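Local coordinates for 2-oxoglutarate dehydrogenase E3 component (PDB 2YQU), which probably catalyses the NAD-dependent reoxidation of dihydrolipoyl groups, with one FAD bound per subunit, as the E3 component of 2-oxoacid dehydrogenase complexes, at residues A[138-143]-A[263-268]. Residues are numbered along the deposited sequence; the frame is centred on the assembly and turned at random.
Sequences GSAPLI and RPYTEG. With FAD (flavin-adenine dinucleotide), chain D.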
ATOM      1  N   GLY A 138      -1.481  23.351 -18.611  1.00 15.21           N
ATOM      2  CA  GLY A 138      -0.637  23.038 -17.471  1.00 15.49           C
ATOM      3  C   GLY A 138      -0.002  24.244 -16.806  1.00 15.20           C
ATOM      4  O   GLY A 138      -0.599  25.325 -16.745  1.00 14.95           O
ATOM      5  N   SER A 139       1.221  24.051 -16.320  1.00 15.11           N
ATOM      6  CA  SER A 139       1.957  25.086 -15.594  1.00 15.43           C
ATOM      7  C   SER A 139       3.427  25.113 -16.010  1.00 15.39           C
ATOM      8  O   SER A 139       3.862  24.341 -16.864  1.00 15.55           O
ATOM      9  CB  SER A 139       1.851  24.863 -14.087  1.00 15.63           C
ATOM     10  OG  SER A 139       2.354  23.594 -13.740  1.00 16.49           O
ATOM     11  N   ALA A 140       4.175  26.031 -15.406  1.00 15.71           N
ATOM     12  CA  ALA A 140       5.610  26.147 -15.633  1.00 16.06           C
ATOM     13  C   ALA A 140       6.273  26.571 -14.332  1.00 16.37           C
ATOM     14  O   ALA A 140       5.615  27.139 -13.466  1.00 16.88           O
ATOM     15  CB  ALA A 140       5.881  27.173 -16.726  1.00 16.29           C
ATOM     16  N   PRO A 141       7.564  26.304 -14.163  1.00 16.65           N
ATOM     17  CA  PRO A 141       8.265  26.789 -12.973  1.00 17.00           C
ATOM     18  C   PRO A 141       8.111  28.299 -12.786  1.00 17.41           C
ATOM     19  O   PRO A 141       8.209  29.051 -13.756  1.00 17.42           O
ATOM     20  CB  PRO A 141       9.720  26.428 -13.259  1.00 17.10           C
ATOM     21  CG  PRO A 141       9.627  25.251 -14.127  1.00 16.83           C
ATOM     22  CD  PRO A 141       8.457  25.520 -15.035  1.00 16.75           C
ATOM     23  N   LEU A 142       7.843  28.709 -11.553  1.00 17.57           N
ATOM     24  CA  LEU A 142       7.805  30.113 -11.171  1.00 18.26           C
ATOM     25  C   LEU A 142       9.238  30.563 -10.959  1.00 18.27           C
ATOM     26  O   LEU A 142       9.945  30.019 -10.113  1.00 18.25           O
ATOM     27  CB  LEU A 142       7.009  30.310  -9.881  1.00 18.55           C
ATOM     28  CG  LEU A 142       6.866  31.751  -9.363  1.00 20.64           C
ATOM     29  CD1 LEU A 142       5.835  32.512 -10.175  1.00 22.23           C
ATOM     30  CD2 LEU A 142       6.484  31.767  -7.889  1.00 21.72           C
ATOM     31  N   ILE A 143       9.664  31.539 -11.741  1.00 18.13           N
ATOM     32  CA  ILE A 143      10.999  32.088 -11.612  1.00 18.80           C
ATOM     33  C   ILE A 143      10.859  33.558 -11.232  1.00 19.23           C
ATOM     34  O   ILE A 143      10.643  34.412 -12.104  1.00 18.89           O
ATOM     35  CB  ILE A 143      11.789  31.925 -12.920  1.00 18.99           C
ATOM     36  CG1 ILE A 143      11.877  30.439 -13.305  1.00 19.52           C
ATOM     37  CG2 ILE A 143      13.195  32.534 -12.767  1.00 19.34           C
ATOM     38  CD1 ILE A 143      12.694  30.171 -14.548  1.00 20.20           C
ATOM     39  N   ARG A 263       3.380  28.180 -11.951  1.00 17.55           N
ATOM     40  CA  ARG A 263       2.387  29.156 -12.360  1.00 18.15           C
ATOM     41  C   ARG A 263       1.622  28.613 -13.555  1.00 17.51           C
ATOM     42  O   ARG A 263       2.217  28.053 -14.463  1.00 16.75           O
ATOM     43  CB  ARG A 263       3.089  30.461 -12.741  1.00 18.46           C
ATOM     44  CG  ARG A 263       2.157  31.630 -12.968  1.00 21.74           C
ATOM     45  CD  ARG A 263       2.856  32.977 -13.103  1.00 25.07           C
ATOM     46  NE  ARG A 263       1.986  34.066 -12.661  1.00 27.39           N
ATOM     47  CZ  ARG A 263       1.182  34.784 -13.445  1.00 29.17           C
ATOM     48  NH1 ARG A 263       0.431  35.747 -12.904  1.00 30.07           N
ATOM     49  NH2 ARG A 263       1.118  34.552 -14.755  1.00 29.97           N
ATOM     50  N   PRO A 264       0.302  28.783 -13.563  1.00 17.56           N
ATOM     51  CA  PRO A 264      -0.515  28.360 -14.704  1.00 17.70           C
ATOM     52  C   PRO A 264       0.080  28.912 -16.000  1.00 17.69           C
ATOM     53  O   PRO A 264       0.475  30.074 -16.020  1.00 18.04           O
ATOM     54  CB  PRO A 264      -1.889  28.991 -14.419  1.00 17.72           C
ATOM     55  CG  PRO A 264      -1.908  29.321 -12.992  1.00 17.94           C
ATOM     56  CD  PRO A 264      -0.500  29.395 -12.491  1.00 17.50           C
ATOM     57  N   TYR A 265       0.165  28.082 -17.037  1.00 17.80           N
ATOM     58  CA  TYR A 265       0.839  28.434 -18.286  1.00 17.74           C
ATOM     59  C   TYR A 265      -0.163  28.648 -19.428  1.00 17.97           C
ATOM     60  O   TYR A 265      -0.871  27.727 -19.832  1.00 17.15           O
ATOM     61  CB  TYR A 265       1.843  27.332 -18.661  1.00 17.90           C
ATOM     62  CG  TYR A 265       2.669  27.642 -19.896  1.00 18.32           C
ATOM     63  CD1 TYR A 265       3.818  28.430 -19.811  1.00 18.31           C
ATOM     64  CD2 TYR A 265       2.301  27.152 -21.143  1.00 18.12           C
ATOM     65  CE1 TYR A 265       4.573  28.711 -20.929  1.00 19.13           C
ATOM     66  CE2 TYR A 265       3.044  27.435 -22.269  1.00 19.03           C
ATOM     67  CZ  TYR A 265       4.191  28.209 -22.154  1.00 19.54           C
ATOM     68  OH  TYR A 265       4.936  28.499 -23.276  1.00 19.64           O
ATOM     69  N   THR A 266      -0.211  29.874 -19.946  1.00 18.17           N
ATOM     70  CA  THR A 266      -1.064  30.204 -21.085  1.00 18.71           C
ATOM     71  C   THR A 266      -0.308  31.026 -22.128  1.00 19.38           C
ATOM     72  O   THR A 266      -0.927  31.673 -22.970  1.00 19.37           O
ATOM     73  CB  THR A 266      -2.319  30.981 -20.621  1.00 18.60           C
ATOM     74  OG1 THR A 266      -1.937  32.167 -19.912  1.00 17.54           O
ATOM     75  CG2 THR A 266      -3.141  30.180 -19.602  1.00 18.89           C
ATOM     76  N   GLU A 267       1.021  30.996 -22.085  1.00 20.14           N
ATOM     77  CA  GLU A 267       1.825  31.783 -23.016  1.00 20.86           C
ATOM     78  C   GLU A 267       1.581  31.321 -24.453  1.00 20.51           C
ATOM     79  O   GLU A 267       1.601  30.131 -24.737  1.00 19.82           O
ATOM     80  CB  GLU A 267       3.315  31.665 -22.663  1.00 21.47           C
ATOM     81  CG  GLU A 267       4.258  32.450 -23.564  1.00 24.88           C
ATOM     82  CD  GLU A 267       5.724  32.216 -23.224  1.00 28.95           C
ATOM     83  OE1 GLU A 267       6.038  32.029 -22.022  1.00 31.62           O
ATOM     84  OE2 GLU A 267       6.562  32.214 -24.162  1.00 31.16           O
ATOM     85  N   GLY A 268       1.339  32.277 -25.344  1.00 20.30           N
ATOM     86  CA  GLY A 268       1.153  32.001 -26.753  1.00 20.38           C
ATOM     87  C   GLY A 268      -0.214  31.465 -27.142  1.00 20.47           C
ATOM     88  O   GLY A 268      -0.412  31.088 -28.297  1.00 20.53           O
TER
HETATM   89  PA  FAD D1601       0.857  19.371 -17.996  1.00 14.89           P
HETATM   90  O1A FAD D1601       1.861  20.412 -17.669  1.00 14.95           O
HETATM   91  O2A FAD D1601       1.246  17.974 -17.496  1.00 16.29           O
HETATM   92  O5B FAD D1601       0.602  19.376 -19.577  1.00 16.44           O
HETATM   93  C5B FAD D1601       0.458  20.599 -20.256  1.00 15.84           C
HETATM   94  C4B FAD D1601       0.962  20.387 -21.667  1.00 16.54           C
HETATM   95  O4B FAD D1601       0.464  21.436 -22.472  1.00 15.82           O
HETATM   96  C3B FAD D1601       2.485  20.437 -21.767  1.00 16.43           C
HETATM   97  O3B FAD D1601       2.974  19.237 -22.323  1.00 18.40           O
HETATM   98  C2B FAD D1601       2.769  21.614 -22.680  1.00 17.07           C
HETATM   99  O2B FAD D1601       3.835  21.352 -23.564  1.00 17.80           O
HETATM  100  C1B FAD D1601       1.451  21.791 -23.415  1.00 16.43           C
HETATM  101  N9A FAD D1601       1.113  23.140 -23.878  1.00 15.67           N
HETATM  102  C8A FAD D1601       1.032  24.297 -23.146  1.00 16.35           C
HETATM  103  N7A FAD D1601       0.627  25.294 -23.955  1.00 15.77           N
HETATM  104  C5A FAD D1601       0.447  24.788 -25.197  1.00 15.76           C
HETATM  105  C6A FAD D1601       0.045  25.354 -26.403  1.00 16.54           C
HETATM  106  N6A FAD D1601      -0.402  26.604 -26.493  1.00 17.13           N
HETATM  107  N1A FAD D1601      -0.041  24.534 -27.498  1.00 16.57           N
HETATM  108  C2A FAD D1601       0.250  23.193 -27.447  1.00 17.84           C
HETATM  109  N3A FAD D1601       0.638  22.638 -26.246  1.00 17.71           N
HETATM  110  C4A FAD D1601       0.741  23.434 -25.156  1.00 17.23           C
HETATM  111  N1  FAD D1601       1.964  15.499  -9.621  1.00 13.87           N
HETATM  112  C2  FAD D1601       1.456  14.395  -8.971  1.00 15.26           C
HETATM  113  O2  FAD D1601       0.238  14.214  -8.876  1.00 15.30           O
HETATM  114  N3  FAD D1601       2.314  13.479  -8.417  1.00 14.21           N
HETATM  115  C4  FAD D1601       3.677  13.658  -8.496  1.00 14.06           C
HETATM  116  O4  FAD D1601       4.381  12.718  -8.164  1.00 14.73           O
HETATM  117  C4X FAD D1601       4.211  14.765  -9.154  1.00 14.85           C
HETATM  118  N5  FAD D1601       5.582  14.951  -9.240  1.00 15.70           N
HETATM  119  C5X FAD D1601       6.076  16.068  -9.909  1.00 16.28           C
HETATM  120  C6  FAD D1601       7.459  16.254  -9.991  1.00 14.37           C
HETATM  121  C7  FAD D1601       7.976  17.374 -10.659  1.00 15.29           C
HETATM  122  C7M FAD D1601       9.469  17.485 -10.818  1.00 13.13           C
HETATM  123  C8  FAD D1601       7.114  18.296 -11.243  1.00 15.42           C
HETATM  124  C8M FAD D1601       7.621  19.320 -12.226  1.00 15.38           C
HETATM  125  C9  FAD D1601       5.733  18.111 -11.155  1.00 16.03           C
HETATM  126  C9A FAD D1601       5.207  17.001 -10.481  1.00 15.87           C
HETATM  127  N10 FAD D1601       3.826  16.814 -10.376  1.00 15.97           N
HETATM  128  C10 FAD D1601       3.340  15.695  -9.718  1.00 13.75           C
HETATM  129  C1' FAD D1601       2.831  17.838 -10.860  1.00 16.19           C
HETATM  130  C2' FAD D1601       2.302  17.382 -12.223  1.00 16.14           C
HETATM  131  O2' FAD D1601       3.366  17.252 -13.154  1.00 15.73           O
HETATM  132  C3' FAD D1601       1.211  18.304 -12.758  1.00 16.03           C
HETATM  133  O3' FAD D1601       0.215  18.486 -11.770  1.00 13.27           O
HETATM  134  C4' FAD D1601       0.551  17.707 -13.996  1.00 14.91           C
HETATM  135  O4' FAD D1601       1.505  17.490 -15.006  1.00 15.50           O
HETATM  136  C5' FAD D1601      -0.586  18.610 -14.490  1.00 15.94           C
HETATM  137  O5' FAD D1601      -1.137  18.091 -15.680  1.00 15.96           O
HETATM  138  P   FAD D1601      -1.771  19.073 -16.783  1.00 14.53           P
HETATM  139  O1P FAD D1601      -2.375  18.251 -17.874  1.00 15.86           O
HETATM  140  O2P FAD D1601      -2.684  20.105 -16.144  1.00 16.19           O
HETATM  141  O3P FAD D1601      -0.540  19.912 -17.402  1.00 15.22           O
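The amide of Tyr265 gives a hydrogen bond to the carbonyl of Gly138, Tyr265 N to Gly138 O 2.9 Å. Two more backbone bonds join Ala140 and Arg263 as a hydrogen-bonded pair: Arg263 N reaches Ala140 O at 2.9 Å, and Ala140 N meets Arg263 O at 3.0 Å. Ser139 and Pro264, next along toward the Gly138-Tyr265 bond, are a non-hydrogen-bonded pair, CA to CA 4.2 Å. This small antiparallel ribbon pairs the two connections between the nucleotide-binding sheets: 139-141 follows strand 133-135 of the FAD-side parallel sheet, and 262-264 follows strand 255-258 of the second, before the chain returns at 297-299. Gly138 CA comes within 3.1 Å of the pyrophosphate bridging oxygen FAD O3P, where a CB would collide with O1A. Ser139 CB lies 3.2 Å from Arg263 O; its OG, between its own N and carbonyl carbon (chi1 58°), hydrogen-bonds Arg262 and Asp302, an FAD-binding residue like Ser139 itself. Tyr265 sends its ring out anti to the backbone N (chi1 -176°). Tyr265 CD1 touches Ala140 CB obliquely at 3.9 Å, while at the opposite edge Tyr265 CE2 lies 3.6 Å from FAD N7A, near the ring plane. An alanine in place of Tyr265 would probably leave this edge of the adenine without its aromatic neighbour and uncover the methyl of Ala140. The placing of Gly138 against the pyrophosphate and Tyr265 beside the adenine thus probably depends on one register, set by three backbone bonds.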